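Local coordinates for protein signal recognition particle receptor FtsY (Sulfolobus acidocaldarius, PDB 5L3S) that serves as the receptor for the signal recognition particle, pairing with the particle's 54 kDa protein and joining an SRP54-type helical bundle to a nucleotide-binding P-loop domain, at residues I27-R31 with E45-L51; Q33-S37 with E292-S296; D36-S40 with K255-S261; A135-T139 with A166-A172. Numbering follows the deposited sequence.

Contact 1 (I27-R31 with E45-L51); sequences IEELR and EKILEDL
Two regular alpha-helical segments, 27-31 and 45-51, run nearly antiparallel, with an angle of 152° between their directions and 10.7 Å between their axes. In register, Ile-27 faces Leu-48, their CA atoms 6.9 Å apart. Leu-48 is the centre of the interface: an m,t leucine whose CA-to-CB bond points toward the partner, it pushes CD1 to 3.7 Å from Ile-27 O and 3.5 Å from Arg-31 CB, while its CD2 lies 4.2 Å from Leu-30 CB. One turn on, Leu-51 takes t,p, and its CD2 meets Ile-27 CD1 at 3.7 Å and Leu-30 CD1 at 4.1 Å. Ile-27 (m,m) leaves its helix sideways and bends that methyl back into the seam; the CA-to-CB bond of Leu-30 (m,t) points toward it. Arg-31 (t,t,m) flanks the apolar patch, its guanidinium having Leu-48 CD1 over one face and NH1 3.9 Å from Glu-45 CA. The charged end turns back to Glu-28, NH2 lying 3.4 Å from OE2 in a salt bridge whose hydrogen bonds are weak. This is the antiparallel hairpin of consecutive helices in the SRP54-type helical bundle, with Leu-30 and Leu-51 also touching Val-70 on helix 66-85. No hydrogen bond crosses over, so cohesion rests on the fit of branched aliphatic side chains and the aliphatic part of Arg-31, and the ion pair remains within its own helix.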
loop_
_atom_site.group_PDB
_atom_site.type_symbol
_atom_site.label_atom_id
_atom_site.label_comp_id
_atom_site.label_asym_id
_atom_site.label_seq_id
_atom_site.Cartn_x
_atom_site.Cartn_y
_atom_site.Cartn_z
ATOM N N ILE B 27 7.076 26.424 -11.216
ATOM C CA ILE B 27 5.825 25.685 -11.043
ATOM C C ILE B 27 5.994 24.238 -11.522
ATOM O O ILE B 27 5.472 23.299 -10.910
ATOM C CB ILE B 27 4.637 26.377 -11.769
ATOM C CG1 ILE B 27 4.263 27.685 -11.074
ATOM C CG2 ILE B 27 3.407 25.492 -11.772
ATOM C CD1 ILE B 27 3.708 27.505 -9.694
ATOM N N GLU B 28 6.743 24.052 -12.605
ATOM C CA GLU B 28 6.999 22.703 -13.088
ATOM C C GLU B 28 7.885 21.882 -12.151
ATOM O O GLU B 28 7.607 20.703 -11.922
ATOM C CB GLU B 28 7.552 22.702 -14.514
ATOM C CG GLU B 28 6.524 23.138 -15.555
ATOM C CD GLU B 28 5.209 22.377 -15.434
ATOM O OE1 GLU B 28 5.200 21.148 -15.667
ATOM O OE2 GLU B 28 4.184 23.008 -15.102
ATOM N N GLU B 29 8.943 22.482 -11.614
ATOM C CA GLU B 29 9.761 21.765 -10.631
ATOM C C GLU B 29 8.921 21.369 -9.416
ATOM O O GLU B 29 9.045 20.258 -8.901
ATOM C CB GLU B 29 10.961 22.600 -10.184
ATOM C CG GLU B 29 12.073 22.695 -11.217
ATOM C CD GLU B 29 13.201 23.624 -10.792
ATOM O OE1 GLU B 29 13.051 24.326 -9.767
ATOM O OE2 GLU B 29 14.240 23.652 -11.487
ATOM N N LEU B 30 8.057 22.276 -8.968
ATOM C CA LEU B 30 7.189 21.983 -7.830
ATOM C C LEU B 30 6.182 20.875 -8.141
ATOM O O LEU B 30 5.839 20.080 -7.264
ATOM C CB LEU B 30 6.468 23.244 -7.353
ATOM C CG LEU B 30 7.386 24.270 -6.681
ATOM C CD1 LEU B 30 6.653 25.581 -6.397
ATOM C CD2 LEU B 30 7.986 23.690 -5.404
ATOM N N ARG B 31 5.711 20.832 -9.383
ATOM C CA ARG B 31 4.751 19.820 -9.785
ATOM C C ARG B 31 5.360 18.437 -9.679
ATOM O O ARG B 31 4.730 17.514 -9.179
ATOM C CB ARG B 31 4.262 20.039 -11.215
ATOM C CG ARG B 31 3.287 18.948 -11.668
ATOM C CD ARG B 31 3.023 19.009 -13.169
ATOM N NE ARG B 31 2.631 20.350 -13.597
ATOM C CZ ARG B 31 1.443 20.899 -13.358
ATOM N NH1 ARG B 31 0.513 20.225 -12.678
ATOM N NH2 ARG B 31 1.189 22.133 -13.791
ATOM N N GLU B 45 -2.333 19.531 -9.480
ATOM C CA GLU B 45 -2.720 20.558 -10.445
ATOM C C GLU B 45 -3.533 21.703 -9.814
ATOM O O GLU B 45 -3.264 22.882 -10.071
ATOM C CB GLU B 45 -3.484 19.944 -11.611
ATOM C CG GLU B 45 -3.820 20.953 -12.698
ATOM C CD GLU B 45 -4.282 20.299 -13.984
ATOM O OE1 GLU B 45 -4.365 19.049 -14.024
ATOM O OE2 GLU B 45 -4.560 21.040 -14.954
ATOM N N LYS B 46 -4.519 21.363 -8.987
ATOM C CA LYS B 46 -5.364 22.396 -8.376
ATOM C C LYS B 46 -4.551 23.276 -7.435
ATOM O O LYS B 46 -4.696 24.490 -7.429
ATOM C CB LYS B 46 -6.538 21.773 -7.619
ATOM C CG LYS B 46 -7.611 21.163 -8.503
ATOM C CD LYS B 46 -8.598 20.362 -7.664
ATOM C CE LYS B 46 -9.772 19.854 -8.484
ATOM N NZ LYS B 46 -10.562 18.839 -7.718
ATOM N N ILE B 47 -3.683 22.656 -6.647
ATOM C CA ILE B 47 -2.865 23.405 -5.703
ATOM C C ILE B 47 -1.930 24.379 -6.418
ATOM O O ILE B 47 -1.742 25.525 -5.982
ATOM C CB ILE B 47 -2.073 22.441 -4.799
ATOM C CG1 ILE B 47 -3.002 21.889 -3.718
ATOM C CG2 ILE B 47 -0.886 23.137 -4.154
ATOM C CD1 ILE B 47 -2.369 20.829 -2.869
ATOM N N LEU B 48 -1.356 23.934 -7.528
ATOM C CA LEU B 48 -0.440 24.784 -8.271
ATOM C C LEU B 48 -1.177 25.877 -9.049
ATOM O O LEU B 48 -0.637 26.968 -9.274
ATOM C CB LEU B 48 0.418 23.937 -9.207
ATOM C CG LEU B 48 1.401 23.028 -8.472
ATOM C CD1 LEU B 48 2.210 22.262 -9.477
ATOM C CD2 LEU B 48 2.306 23.840 -7.548
ATOM N N GLU B 49 -2.402 25.580 -9.473
ATOM C CA GLU B 49 -3.237 26.599 -10.107
ATOM C C GLU B 49 -3.616 27.653 -9.076
ATOM O O GLU B 49 -3.655 28.843 -9.395
ATOM C CB GLU B 49 -4.499 25.990 -10.724
ATOM C CG GLU B 49 -4.273 25.266 -12.042
ATOM C CD GLU B 49 -3.791 26.196 -13.138
ATOM O OE1 GLU B 49 -4.400 27.274 -13.319
ATOM O OE2 GLU B 49 -2.794 25.854 -13.814
ATOM N N ASP B 50 -3.891 27.214 -7.845
ATOM C CA ASP B 50 -4.173 28.136 -6.741
ATOM C C ASP B 50 -2.965 29.043 -6.529
ATOM O O ASP B 50 -3.091 30.253 -6.367
ATOM C CB ASP B 50 -4.443 27.370 -5.434
ATOM C CG ASP B 50 -5.821 26.720 -5.389
ATOM O OD1 ASP B 50 -6.682 27.075 -6.223
ATOM O OD2 ASP B 50 -6.046 25.863 -4.497
ATOM N N LEU B 51 -1.790 28.423 -6.529
ATOM C CA LEU B 51 -0.528 29.101 -6.283
ATOM C C LEU B 51 -0.254 30.179 -7.338
ATOM O O LEU B 51 0.016 31.335 -7.004
ATOM C CB LEU B 51 0.599 28.059 -6.252
ATOM C CG LEU B 51 2.020 28.582 -6.043
ATOM C CD1 LEU B 51 2.120 29.368 -4.730
ATOM C CD2 LEU B 51 3.022 27.428 -6.096
#

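Contact 2 (Q33-S37 with E292-S296); sequences QLLDS and ERIFS
Gln-33 lays its carboxamide across the end of the C-terminal helix, NE2 coming 3.4 Å from Phe-295 CA and 3.4 Å from Phe-295 CD2, obliquely to the ring. Its CA-to-CB bond points toward the partner, and an extended t,t side chain gives it that span. From there NE2 donates to Ile-294 O at 3.0 Å (155°), and also to water 1 at 3.1 Å, which donates to Phe-295 O at 2.6 Å. An amide suits this place because the chain stops at Ser-296, leaving the last carbonyls without the helical NH donors that would normally follow. Segment 33-36 is the last turn of helix 20-36, and Ser-37 (-89/11) has left it; residues from 292 on continue helix 287-295. The closest CA pair, Ser-37 with Ile-294, is 6.5 Å apart. Here the helical bundle meets the GTPase domain, the return of the C-terminal helix onto the N domain that marks the NG unit of SRP-type proteins. Ile-294 (m,t) bends its end inward so that CD1 lies 3.7 Å from Ser-37 CB. The small serine leaves room for that methyl and satisfies its buried hydroxyl by donating from OG to Gln-33 O at 2.9 Å. On the other flank Leu-34 (m,t) brings CD2 to 4.3 Å from Phe-295 CZ, and the phenyl ring, with chi1 m, also packs against Leu-74 and Ile-78 of helix 66-85.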
loop_
_atom_site.group_PDB
_atom_site.type_symbol
_atom_site.label_atom_id
_atom_site.label_comp_id
_atom_site.label_asym_id
_atom_site.label_seq_id
_atom_site.Cartn_x
_atom_site.Cartn_y
_atom_site.Cartn_z
ATOM N N GLN B 33 7.932 17.564 -7.828
ATOM C CA GLN B 33 8.219 17.298 -6.426
ATOM C C GLN B 33 6.980 16.763 -5.704
ATOM O O GLN B 33 7.056 15.770 -4.980
ATOM C CB GLN B 33 8.749 18.566 -5.732
ATOM C CG GLN B 33 9.168 18.337 -4.283
ATOM C CD GLN B 33 10.059 19.447 -3.739
ATOM O OE1 GLN B 33 10.358 20.423 -4.434
ATOM N NE2 GLN B 33 10.488 19.300 -2.488
ATOM N N LEU B 34 5.839 17.416 -5.903
ATOM C CA LEU B 34 4.590 16.957 -5.297
ATOM C C LEU B 34 4.179 15.584 -5.836
ATOM O O LEU B 34 3.773 14.709 -5.072
ATOM C CB LEU B 34 3.465 17.968 -5.532
ATOM C CG LEU B 34 3.673 19.357 -4.893
ATOM C CD1 LEU B 34 2.632 20.360 -5.373
ATOM C CD2 LEU B 34 3.647 19.229 -3.399
ATOM N N LEU B 35 4.280 15.393 -7.149
ATOM C CA LEU B 35 3.892 14.109 -7.751
ATOM C C LEU B 35 4.752 12.989 -7.180
ATOM O O LEU B 35 4.247 11.912 -6.844
ATOM C CB LEU B 35 4.033 14.138 -9.283
ATOM C CG LEU B 35 3.056 15.028 -10.074
ATOM C CD1 LEU B 35 3.423 15.044 -11.569
ATOM C CD2 LEU B 35 1.617 14.555 -9.887
ATOM N N ASP B 36 6.049 13.257 -7.059
ATOM C CA ASP B 36 6.988 12.302 -6.477
ATOM C C ASP B 36 6.645 11.998 -5.021
ATOM O O ASP B 36 7.006 10.947 -4.500
ATOM C CB ASP B 36 8.418 12.842 -6.553
ATOM C CG ASP B 36 9.453 11.818 -6.099
ATOM O OD1 ASP B 36 9.417 10.662 -6.582
ATOM O OD2 ASP B 36 10.297 12.160 -5.247
ATOM N N SER B 37 5.974 12.938 -4.362
ATOM C CA SER B 37 5.618 12.800 -2.958
ATOM C C SER B 37 4.259 12.120 -2.783
ATOM O O SER B 37 3.697 12.112 -1.686
ATOM C CB SER B 37 5.575 14.189 -2.302
ATOM O OG SER B 37 6.875 14.755 -2.245
ATOM N N GLU B 292 8.201 19.780 6.053
ATOM C CA GLU B 292 9.642 19.561 6.058
ATOM C C GLU B 292 10.010 18.260 5.347
ATOM O O GLU B 292 10.975 18.219 4.587
ATOM C CB GLU B 292 10.204 19.595 7.481
ATOM C CG GLU B 292 10.313 21.021 8.029
ATOM C CD GLU B 292 11.106 21.947 7.107
ATOM O OE1 GLU B 292 12.284 21.634 6.824
ATOM O OE2 GLU B 292 10.554 22.980 6.660
ATOM N N ARG B 293 9.220 17.217 5.571
ATOM C CA ARG B 293 9.484 15.912 4.944
ATOM C C ARG B 293 9.480 16.048 3.424
ATOM O O ARG B 293 10.427 15.650 2.742
ATOM C CB ARG B 293 8.429 14.907 5.365
ATOM C CG ARG B 293 8.659 13.484 4.836
ATOM C CD ARG B 293 7.846 12.494 5.648
ATOM N NE ARG B 293 8.078 11.099 5.275
ATOM C CZ ARG B 293 9.060 10.344 5.759
ATOM N NH1 ARG B 293 9.930 10.845 6.630
ATOM N NH2 ARG B 293 9.183 9.086 5.359
ATOM N N ILE B 294 8.413 16.653 2.914
ATOM C CA ILE B 294 8.226 16.840 1.483
ATOM C C ILE B 294 9.268 17.745 0.832
ATOM O O ILE B 294 9.832 17.397 -0.203
ATOM C CB ILE B 294 6.812 17.365 1.180
ATOM C CG1 ILE B 294 5.795 16.247 1.413
ATOM C CG2 ILE B 294 6.733 17.929 -0.245
ATOM C CD1 ILE B 294 4.563 16.351 0.558
ATOM N N PHE B 295 9.528 18.902 1.433
ATOM C CA PHE B 295 10.442 19.871 0.825
ATOM C C PHE B 295 11.876 19.789 1.345
ATOM O O PHE B 295 12.693 20.669 1.069
ATOM C CB PHE B 295 9.893 21.297 0.959
ATOM C CG PHE B 295 8.621 21.519 0.202
ATOM C CD1 PHE B 295 7.394 21.369 0.821
ATOM C CD2 PHE B 295 8.650 21.855 -1.139
ATOM C CE1 PHE B 295 6.221 21.562 0.118
ATOM C CE2 PHE B 295 7.480 22.051 -1.845
ATOM C CZ PHE B 295 6.267 21.904 -1.219
ATOM N N SER B 296 12.182 18.731 2.088
ATOM C CA SER B 296 13.546 18.495 2.554
ATOM C C SER B 296 13.813 17.002 2.710
ATOM O O SER B 296 14.430 16.379 1.845
ATOM C CB SER B 296 13.812 19.220 3.876
ATOM O OG SER B 296 13.533 20.605 3.773
HETATM O O HOH W 1 12.912 21.006 -1.473
#

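Contact 3 (D36-S40 with K255-S261); sequences DSDVS and KGGIALS
Three waters bridge the loop 36-40 to segment 255-261, whose residues 258-261 lie on helix 258-266. Asp-38 OD2 accepts from water 4 (2.9 Å) and water 2 (3.1 Å), which accept from Lys-255 N and Gly-256 N respectively, each at 2.8 Å. Asp-38 OD1 is hydrogen-bonded to the backbone of the neighbouring 54 kDa protein chain. Water 3 links Asp-38 O and Ser-40 N, both at 3.0 Å, with Ser-261 OG at 2.7 Å. Gly-257 N donates weakly to Ser-37 O (2.9 Å, 127°). Asp-38 (61/31) is C-prime of the Schellman motif ending helix 20-36; Ser-40 N-caps the next. Val-39 and Gly-257 CA lie 4.4 Å apart; a CB on Gly-257 would strike Ser-37 O. The positive phi of Gly-256 (80/37) favours glycine. Val-39 sets CG2 3.8 Å from Gly-257 CA and 4.2 Å from Leu-260 CD2. Lys-255 to Gly-257 close the DAKGG motif of SRP-type N-G interfaces. With main-chain groups, Asp-38 carboxylate, Ser-261 hydroxyl and waters carrying the polar links, the joint depends on glycine-sized spacing.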
loop_
_atom_site.group_PDB
_atom_site.type_symbol
_atom_site.label_atom_id
_atom_site.label_comp_id
_atom_site.label_asym_id
_atom_site.label_seq_id
_atom_site.Cartn_x
_atom_site.Cartn_y
_atom_site.Cartn_z
ATOM N N ASP B 36 6.049 13.257 -7.059
ATOM C CA ASP B 36 6.988 12.302 -6.477
ATOM C C ASP B 36 6.645 11.998 -5.021
ATOM O O ASP B 36 7.006 10.947 -4.500
ATOM C CB ASP B 36 8.418 12.842 -6.553
ATOM C CG ASP B 36 9.453 11.818 -6.099
ATOM O OD1 ASP B 36 9.417 10.662 -6.582
ATOM O OD2 ASP B 36 10.297 12.160 -5.247
ATOM N N SER B 37 5.974 12.938 -4.362
ATOM C CA SER B 37 5.618 12.800 -2.958
ATOM C C SER B 37 4.259 12.120 -2.783
ATOM O O SER B 37 3.697 12.112 -1.686
ATOM C CB SER B 37 5.575 14.189 -2.302
ATOM O OG SER B 37 6.875 14.755 -2.245
ATOM N N ASP B 38 3.739 11.561 -3.873
ATOM C CA ASP B 38 2.427 10.935 -3.887
ATOM C C ASP B 38 1.265 11.882 -3.554
ATOM O O ASP B 38 0.236 11.465 -3.019
ATOM C CB ASP B 38 2.426 9.679 -2.993
ATOM C CG ASP B 38 3.321 8.578 -3.557
ATOM O OD1 ASP B 38 3.087 8.179 -4.716
ATOM O OD2 ASP B 38 4.289 8.160 -2.876
ATOM N N VAL B 39 1.404 13.159 -3.894
ATOM C CA VAL B 39 0.213 13.983 -3.999
ATOM C C VAL B 39 -0.358 13.670 -5.373
ATOM O O VAL B 39 0.345 13.797 -6.372
ATOM C CB VAL B 39 0.535 15.487 -3.899
ATOM C CG1 VAL B 39 -0.743 16.288 -3.957
ATOM C CG2 VAL B 39 1.305 15.764 -2.632
ATOM N N SER B 40 -1.616 13.248 -5.432
ATOM C CA SER B 40 -2.184 12.797 -6.702
ATOM C C SER B 40 -2.158 13.898 -7.755
ATOM O O SER B 40 -2.084 15.081 -7.419
ATOM C CB SER B 40 -3.611 12.288 -6.512
ATOM O OG SER B 40 -4.527 13.367 -6.496
ATOM N N LYS B 255 6.788 9.710 1.386
ATOM C CA LYS B 255 6.548 11.105 1.743
ATOM C C LYS B 255 5.191 11.327 2.408
ATOM O O LYS B 255 5.059 12.191 3.270
ATOM C CB LYS B 255 6.697 12.018 0.521
ATOM C CG LYS B 255 8.078 12.018 -0.068
ATOM C CD LYS B 255 9.072 12.668 0.869
ATOM C CE LYS B 255 10.480 12.596 0.309
ATOM N NZ LYS B 255 10.490 12.897 -1.144
ATOM N N GLY B 256 4.191 10.553 1.998
ATOM C CA GLY B 256 2.859 10.657 2.566
ATOM C C GLY B 256 2.008 11.803 2.033
ATOM O O GLY B 256 1.212 12.378 2.780
ATOM N N GLY B 257 2.134 12.101 0.741
ATOM C CA GLY B 257 1.431 13.235 0.137
ATOM C C GLY B 257 -0.081 13.093 0.223
ATOM O O GLY B 257 -0.800 14.078 0.088
ATOM N N ILE B 258 -0.561 11.862 0.442
ATOM C CA ILE B 258 -1.983 11.609 0.738
ATOM C C ILE B 258 -2.522 12.527 1.846
ATOM O O ILE B 258 -3.675 12.941 1.806
ATOM C CB ILE B 258 -2.273 10.108 1.110
ATOM C CG1 ILE B 258 -3.771 9.866 1.326
ATOM C CG2 ILE B 258 -1.523 9.670 2.357
ATOM C CD1 ILE B 258 -4.614 10.071 0.070
ATOM N N ALA B 259 -1.684 12.843 2.826
ATOM C CA ALA B 259 -2.065 13.770 3.907
ATOM C C ALA B 259 -2.594 15.113 3.372
ATOM O O ALA B 259 -3.605 15.637 3.847
ATOM C CB ALA B 259 -0.882 14.008 4.843
ATOM N N LEU B 260 -1.903 15.661 2.377
ATOM C CA LEU B 260 -2.314 16.917 1.763
ATOM C C LEU B 260 -3.610 16.747 0.973
ATOM O O LEU B 260 -4.515 17.583 1.064
ATOM C CB LEU B 260 -1.199 17.445 0.846
ATOM C CG LEU B 260 -1.449 18.738 0.069
ATOM C CD1 LEU B 260 -2.004 19.839 0.986
ATOM C CD2 LEU B 260 -0.155 19.194 -0.617
ATOM N N SER B 261 -3.696 15.666 0.196
ATOM C CA SER B 261 -4.887 15.394 -0.605
ATOM C C SER B 261 -6.147 15.229 0.255
ATOM O O SER B 261 -7.216 15.718 -0.101
ATOM C CB SER B 261 -4.675 14.165 -1.492
ATOM O OG SER B 261 -3.739 14.459 -2.514
HETATM O O HOH W 2 3.422 8.564 0.114
HETATM O O HOH W 3 -2.685 11.985 -2.921
HETATM O O HOH W 4 6.553 8.998 -1.342
#

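Contact 4 (A135-T139 with A166-A172); sequences AASDT and ADPASVA
Ala-166, in extended conformation (-59/145), opens the approach to the helix, its O 3.4 Å from Thr-139 CG2. Asp-167 is the N-cap: chi1 p brings OD1 to Ser-170 N at 3.0 Å and, weakly, to Ala-169 N at 2.8 Å. Pro-168 suits the first turn, where an amide hydrogen is not needed; its CD lies 3.3 Å from Thr-139 OG1, its CA is 4.4 Å from that of Ser-137, and its O accepts both Ser-137 OG at 2.9 Å and the helical Ala-172 N at 3.1 Å. Ser-137, with chi1 m, is thus a short donor tucked against the backbone of the first turn. Helix 168-181, the connection from strand 158-160 to strand 186-191, packs antiparallel over strand 132-137, which lies between them, a beta-alpha-beta crossover of the P-loop fold, the segment axes lying 7.2 Å apart at 174°. Beyond Ala-169 and Ser-170, Val-171 (t) points toward the strand, CG1 3.6 Å from Ala-136 O and CG2 4.0 Å from Thr-139 CG2. Ala-136 centres an inverse gamma turn, with a weak bond from Ser-137 N to Ala-135 O (2.9 Å), as the chain continues to Asp-138, which touches the bound phosphoaminophosphonic acid-guanylate ester. Ala-172 needs its small side chain where helix and sheet come close: its CA is 4.3 Å from Ala-135 CB, and both alanines pack on Ile-189.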
loop_
_atom_site.group_PDB
_atom_site.type_symbol
_atom_site.label_atom_id
_atom_site.label_comp_id
_atom_site.label_asym_id
_atom_site.label_seq_id
_atom_site.Cartn_x
_atom_site.Cartn_y
_atom_site.Cartn_z
ATOM N N ALA B 135 -11.584 -5.479 20.852
ATOM C CA ALA B 135 -12.559 -6.373 20.244
ATOM C C ALA B 135 -11.946 -6.992 18.985
ATOM O O ALA B 135 -11.595 -6.275 18.035
ATOM C CB ALA B 135 -13.810 -5.605 19.883
ATOM N N ALA B 136 -11.829 -8.317 18.976
ATOM C CA ALA B 136 -11.310 -9.053 17.820
ATOM C C ALA B 136 -12.404 -9.254 16.782
ATOM O O ALA B 136 -12.869 -10.371 16.560
ATOM C CB ALA B 136 -10.733 -10.390 18.264
ATOM N N SER B 137 -12.812 -8.170 16.133
ATOM C CA SER B 137 -13.950 -8.222 15.214
ATOM C C SER B 137 -13.598 -8.524 13.740
ATOM O O SER B 137 -14.452 -8.402 12.874
ATOM C CB SER B 137 -14.800 -6.950 15.328
ATOM O OG SER B 137 -15.605 -6.979 16.504
ATOM N N ASP B 138 -12.346 -8.902 13.468
ATOM C CA ASP B 138 -12.020 -9.616 12.219
ATOM C C ASP B 138 -12.213 -11.095 12.488
ATOM O O ASP B 138 -11.342 -11.747 13.064
ATOM C CB ASP B 138 -10.575 -9.377 11.788
ATOM C CG ASP B 138 -10.190 -10.146 10.511
ATOM O OD1 ASP B 138 -10.958 -11.010 10.032
ATOM O OD2 ASP B 138 -9.085 -9.882 9.991
ATOM N N THR B 139 -13.352 -11.626 12.066
ATOM C CA THR B 139 -13.667 -13.024 12.320
ATOM C C THR B 139 -13.497 -13.839 11.039
ATOM O O THR B 139 -13.919 -14.994 10.954
ATOM C CB THR B 139 -15.115 -13.187 12.819
ATOM O OG1 THR B 139 -16.011 -12.671 11.830
ATOM C CG2 THR B 139 -15.333 -12.402 14.124
ATOM N N ALA B 166 -18.898 -16.390 16.620
ATOM C CA ALA B 166 -19.547 -15.077 16.613
ATOM C C ALA B 166 -19.146 -14.233 15.397
ATOM O O ALA B 166 -18.002 -14.278 14.969
ATOM C CB ALA B 166 -19.214 -14.322 17.894
ATOM N N ASP B 167 -20.089 -13.446 14.877
ATOM C CA ASP B 167 -19.829 -12.536 13.773
ATOM C C ASP B 167 -19.224 -11.214 14.310
ATOM O O ASP B 167 -19.240 -10.982 15.522
ATOM C CB ASP B 167 -21.121 -12.329 12.949
ATOM C CG ASP B 167 -22.146 -11.421 13.633
ATOM O OD1 ASP B 167 -21.801 -10.306 14.088
ATOM O OD2 ASP B 167 -23.326 -11.811 13.682
ATOM N N PRO B 168 -18.688 -10.351 13.424
ATOM C CA PRO B 168 -18.027 -9.131 13.920
ATOM C C PRO B 168 -18.868 -8.259 14.865
ATOM O O PRO B 168 -18.327 -7.723 15.833
ATOM C CB PRO B 168 -17.689 -8.376 12.637
ATOM C CG PRO B 168 -17.410 -9.497 11.636
ATOM C CD PRO B 168 -18.482 -10.529 11.970
ATOM N N ALA B 169 -20.161 -8.128 14.596
ATOM C CA ALA B 169 -21.014 -7.273 15.412
ATOM C C ALA B 169 -21.244 -7.857 16.800
ATOM O O ALA B 169 -21.338 -7.124 17.784
ATOM C CB ALA B 169 -22.353 -7.034 14.717
ATOM N N SER B 170 -21.358 -9.183 16.873
ATOM C CA SER B 170 -21.577 -9.857 18.139
ATOM C C SER B 170 -20.320 -9.717 18.997
ATOM O O SER B 170 -20.413 -9.478 20.201
ATOM C CB SER B 170 -21.909 -11.335 17.906
ATOM O OG SER B 170 -21.822 -12.066 19.118
ATOM N N VAL B 171 -19.147 -9.853 18.374
ATOM C CA VAL B 171 -17.889 -9.678 19.105
ATOM C C VAL B 171 -17.787 -8.256 19.683
ATOM O O VAL B 171 -17.455 -8.076 20.856
ATOM C CB VAL B 171 -16.645 -9.985 18.242
ATOM C CG1 VAL B 171 -15.365 -9.764 19.060
ATOM C CG2 VAL B 171 -16.684 -11.422 17.713
ATOM N N ALA B 172 -18.092 -7.253 18.862
ATOM C CA ALA B 172 -18.046 -5.854 19.307
ATOM C C ALA B 172 -19.053 -5.559 20.410
ATOM O O ALA B 172 -18.737 -4.877 21.393
ATOM C CB ALA B 172 -18.243 -4.894 18.113
#

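How the contacts relate
Contacts 1, 2 and 3 form one continuous region. Helix 20-36 carries segment 27-31 and most of 33-37 and leads into the loop of contact 3, which shares Asp-36 and Ser-37 with contact 2. Contacts 2 and 3 have centres about 8 Å apart; each lies about 13 Å from the centre of contact 1. Contact 1 stays inside the helical bundle, while 2 and 3 bridge more than 200 residues to the GTPase domain, so that bundle and domain pack as one unit. Contact 4 is nested within both long loops, on the opposite side of the chain's centre, 34 to 46 Å from the other centres, beside the nucleotide pocket and remote from the domain joint.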